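Local structure of DNA polymerase III beta subunit (Streptococcus pyogenes, 2AVT) at residues I36-S48 / I52-V60. The protein probably forms a ring that encircles DNA and slides along it, tethering the replicative DNA polymerase to its template. Residues are numbered along the deposited sequence; the frame is centred on the assembly and turned at random.
Sequences IEVTSTGVTLTGS and ISIENTIPV
V43, L45 and G47 each exchange two backbone hydrogen bonds, with I58, N56 and I54 respectively, the evidence that strands 42-48 and 52-59 form a regular antiparallel hairpin. Their axes approach to 4.4 Å at 163°. L45 and N56 bond in both directions at 2.7 Å (L45 N to N56 O, N56 N to L45 O). Between these pairs lie the non-hydrogen-bonded ones, where CA-H groups face carbonyls, as T46 CA does I54 O at 3.2 Å. Beyond P59 one more bond, V60 N to T41 O, reaches the type I turn T39-G42; its donor stands 48° out of the carbonyl plane. G42 adopts backbone angles at which a CB would collide with the carbonyl oxygen of T41, and I58 O would crowd it too.

The two faces differ: one is mostly polar, the other mostly apolar. On the first, T44 and T57 share a hydroxyl-hydroxyl hydrogen bond, OG1 to OG1 2.7 Å. Both have chi1 -63°, which sets OG1 beside the backbone N and turns the two hydroxyls to each other across the strands. Next to them T46 and E55 run side by side, and E55 CG packs 3.3 Å from T46 OG1. At the hairpin end S53 OG touches S48 CB at 3.1 Å, while S48 OG bonds to Y123 OH. The other face carries V43, L45, I54, N56 and I58; L45 CD1 meets I58 CD1 at 4.3 Å. Helix 8-18 covers the L45, N56 and I58 part of it, N56 ND2 donating weakly to A14 O, while I54 leans on F240 and V43 on L67.

Paired backbone bonds thus fix the register, the threonine bond adds a polar cross-strand link, and the largely apolar face packs in part on helix 8-18, within a sheet that strand 238-243 continues beyond 52-59.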
loop_
_atom_site.group_PDB
_atom_site.type_symbol
_atom_site.label_atom_id
_atom_site.label_comp_id
_atom_site.label_asym_id
_atom_site.label_seq_id
_atom_site.Cartn_x
_atom_site.Cartn_y
_atom_site.Cartn_z
ATOM N N ILE A 36 21.241 -8.293 -18.705
ATOM C CA ILE A 36 20.840 -9.627 -19.114
ATOM C C ILE A 36 21.945 -10.268 -19.938
ATOM O O ILE A 36 22.310 -9.765 -20.999
ATOM C CB ILE A 36 19.560 -9.575 -19.965
ATOM C CG1 ILE A 36 18.436 -8.904 -19.172
ATOM C CG2 ILE A 36 19.146 -10.978 -20.368
ATOM C CD1 ILE A 36 17.143 -8.773 -19.942
ATOM N N GLU A 37 22.497 -11.364 -19.434
ATOM C CA GLU A 37 23.544 -12.067 -20.161
ATOM C C GLU A 37 23.027 -13.452 -20.495
ATOM O O GLU A 37 22.630 -14.203 -19.610
ATOM C CB GLU A 37 24.806 -12.185 -19.316
ATOM C CG GLU A 37 25.412 -10.862 -18.950
ATOM C CD GLU A 37 26.541 -11.015 -17.954
ATOM O OE1 GLU A 37 26.308 -11.616 -16.874
ATOM O OE2 GLU A 37 27.652 -10.529 -18.251
ATOM N N VAL A 38 23.035 -13.782 -21.777
ATOM C CA VAL A 38 22.550 -15.070 -22.221
ATOM C C VAL A 38 23.721 -15.964 -22.606
ATOM O O VAL A 38 24.515 -15.622 -23.489
ATOM C CB VAL A 38 21.598 -14.907 -23.428
ATOM C CG1 VAL A 38 21.084 -16.261 -23.874
ATOM C CG2 VAL A 38 20.431 -13.981 -23.053
ATOM N N THR A 39 23.839 -17.100 -21.921
ATOM C CA THR A 39 24.909 -18.052 -22.208
ATOM C C THR A 39 24.311 -19.403 -22.582
ATOM O O THR A 39 23.090 -19.589 -22.538
ATOM C CB THR A 39 25.856 -18.223 -21.003
ATOM O OG1 THR A 39 25.177 -18.906 -19.944
ATOM C CG2 THR A 39 26.312 -16.863 -20.502
ATOM N N SER A 40 25.168 -20.350 -22.947
ATOM C CA SER A 40 24.698 -21.670 -23.350
ATOM C C SER A 40 23.929 -22.416 -22.266
ATOM O O SER A 40 23.032 -23.214 -22.551
ATOM C CB SER A 40 25.886 -22.520 -23.792
ATOM O OG SER A 40 26.649 -21.839 -24.770
ATOM N N THR A 41 24.265 -22.144 -21.013
ATOM C CA THR A 41 23.624 -22.845 -19.919
ATOM C C THR A 41 22.515 -22.099 -19.187
ATOM O O THR A 41 21.926 -22.635 -18.250
ATOM C CB THR A 41 24.678 -23.286 -18.905
ATOM O OG1 THR A 41 25.460 -22.153 -18.516
ATOM C CG2 THR A 41 25.598 -24.332 -19.523
ATOM N N GLY A 42 22.219 -20.869 -19.595
ATOM C CA GLY A 42 21.158 -20.143 -18.915
ATOM C C GLY A 42 21.122 -18.649 -19.174
ATOM O O GLY A 42 21.950 -18.101 -19.904
ATOM N N VAL A 43 20.138 -17.993 -18.570
ATOM C CA VAL A 43 19.975 -16.553 -18.706
ATOM C C VAL A 43 20.294 -15.929 -17.355
ATOM O O VAL A 43 19.595 -16.151 -16.370
ATOM C CB VAL A 43 18.530 -16.204 -19.133
ATOM C CG1 VAL A 43 18.270 -14.704 -18.962
ATOM C CG2 VAL A 43 18.316 -16.618 -20.598
ATOM N N THR A 44 21.368 -15.158 -17.299
ATOM C CA THR A 44 21.752 -14.547 -16.038
ATOM C C THR A 44 21.324 -13.088 -15.956
ATOM O O THR A 44 21.636 -12.279 -16.841
ATOM C CB THR A 44 23.273 -14.655 -15.820
ATOM O OG1 THR A 44 23.631 -16.039 -15.727
ATOM C CG2 THR A 44 23.681 -13.951 -14.536
ATOM N N LEU A 45 20.611 -12.770 -14.881
ATOM C CA LEU A 45 20.106 -11.418 -14.641
ATOM C C LEU A 45 20.904 -10.766 -13.525
ATOM O O LEU A 45 21.110 -11.374 -12.464
ATOM C CB LEU A 45 18.632 -11.484 -14.241
ATOM C CG LEU A 45 17.751 -12.308 -15.183
ATOM C CD1 LEU A 45 16.318 -12.342 -14.650
ATOM C CD2 LEU A 45 17.773 -11.694 -16.577
ATOM N N THR A 46 21.355 -9.533 -13.761
ATOM C CA THR A 46 22.134 -8.808 -12.757
ATOM C C THR A 46 21.559 -7.428 -12.460
ATOM O O THR A 46 21.179 -6.686 -13.374
ATOM C CB THR A 46 23.609 -8.612 -13.199
ATOM O OG1 THR A 46 24.226 -9.883 -13.430
ATOM C CG2 THR A 46 24.388 -7.864 -12.119
ATOM N N GLY A 47 21.493 -7.107 -11.175
ATOM C CA GLY A 47 20.994 -5.820 -10.727
ATOM C C GLY A 47 21.853 -5.369 -9.554
ATOM O O GLY A 47 22.383 -6.216 -8.812
ATOM N N SER A 48 22.023 -4.056 -9.394
ATOM C CA SER A 48 22.810 -3.507 -8.288
ATOM C C SER A 48 22.441 -2.057 -8.023
ATOM O O SER A 48 21.992 -1.340 -8.927
ATOM C CB SER A 48 24.315 -3.615 -8.564
ATOM O OG SER A 48 24.681 -2.860 -9.698
ATOM N N ILE A 52 24.190 -3.415 -2.727
ATOM C CA ILE A 52 24.109 -4.846 -3.016
ATOM C C ILE A 52 24.052 -5.085 -4.518
ATOM O O ILE A 52 23.759 -4.171 -5.302
ATOM C CB ILE A 52 22.852 -5.517 -2.387
ATOM C CG1 ILE A 52 21.579 -4.898 -2.958
ATOM C CG2 ILE A 52 22.867 -5.366 -0.871
ATOM C CD1 ILE A 52 20.302 -5.476 -2.370
ATOM N N SER A 53 24.356 -6.318 -4.905
ATOM C CA SER A 53 24.312 -6.751 -6.289
ATOM C C SER A 53 23.738 -8.159 -6.273
ATOM O O SER A 53 24.129 -8.991 -5.439
ATOM C CB SER A 53 25.705 -6.799 -6.918
ATOM O OG SER A 53 26.272 -5.504 -7.021
ATOM N N ILE A 54 22.809 -8.419 -7.180
ATOM C CA ILE A 54 22.194 -9.735 -7.293
ATOM C C ILE A 54 22.391 -10.294 -8.693
ATOM O O ILE A 54 22.044 -9.640 -9.678
ATOM C CB ILE A 54 20.682 -9.681 -7.012
ATOM C CG1 ILE A 54 20.438 -9.289 -5.555
ATOM C CG2 ILE A 54 20.041 -11.045 -7.287
ATOM C CD1 ILE A 54 18.980 -9.115 -5.227
ATOM N N GLU A 55 22.983 -11.484 -8.775
ATOM C CA GLU A 55 23.185 -12.180 -10.045
ATOM C C GLU A 55 22.320 -13.427 -9.935
ATOM O O GLU A 55 22.622 -14.350 -9.172
ATOM C CB GLU A 55 24.653 -12.552 -10.262
ATOM C CG GLU A 55 25.493 -11.407 -10.813
ATOM C CD GLU A 55 26.939 -11.793 -11.075
ATOM O OE1 GLU A 55 27.220 -12.869 -11.601
ATOM O OE2 GLU A 55 27.865 -10.899 -10.729
ATOM N N ASN A 56 21.229 -13.435 -10.687
ATOM C CA ASN A 56 20.274 -14.532 -10.644
ATOM C C ASN A 56 20.201 -15.212 -12.003
ATOM O O ASN A 56 19.871 -14.594 -13.023
ATOM C CB ASN A 56 18.911 -13.982 -10.205
ATOM C CG ASN A 56 17.861 -15.070 -10.017
ATOM O OD1 ASN A 56 18.179 -16.254 -9.887
ATOM N ND2 ASN A 56 16.601 -14.663 -9.980
ATOM N N THR A 57 20.522 -16.499 -12.001
ATOM C CA THR A 57 20.551 -17.283 -13.215
ATOM C C THR A 57 19.379 -18.233 -13.382
ATOM O O THR A 57 19.012 -18.957 -12.453
ATOM C CB THR A 57 21.855 -18.119 -13.289
ATOM O OG1 THR A 57 22.985 -17.242 -13.355
ATOM C CG2 THR A 57 21.842 -19.029 -14.519
ATOM N N ILE A 58 18.793 -18.210 -14.573
ATOM C CA ILE A 58 17.701 -19.107 -14.924
ATOM C C ILE A 58 18.404 -20.141 -15.799
ATOM O O ILE A 58 18.865 -19.828 -16.900
ATOM C CB ILE A 58 16.623 -18.416 -15.768
ATOM C CG1 ILE A 58 16.022 -17.232 -15.011
ATOM C CG2 ILE A 58 15.517 -19.417 -16.105
ATOM C CD1 ILE A 58 15.211 -16.330 -15.914
ATOM N N PRO A 59 18.524 -21.380 -15.301
ATOM C CA PRO A 59 19.171 -22.507 -15.982
ATOM C C PRO A 59 18.384 -23.106 -17.143
ATOM O O PRO A 59 17.163 -23.191 -17.098
ATOM C CB PRO A 59 19.351 -23.515 -14.857
ATOM C CG PRO A 59 18.092 -23.307 -14.061
ATOM C CD PRO A 59 18.023 -21.791 -13.975
ATOM N N VAL A 60 19.092 -23.519 -18.186
ATOM C CA VAL A 60 18.436 -24.150 -19.323
ATOM C C VAL A 60 18.103 -25.596 -18.975
ATOM O O VAL A 60 16.994 -25.896 -18.539
ATOM C CB VAL A 60 19.325 -24.172 -20.555
ATOM C CG1 VAL A 60 18.851 -25.263 -21.505
ATOM C CG2 VAL A 60 19.277 -22.834 -21.239
#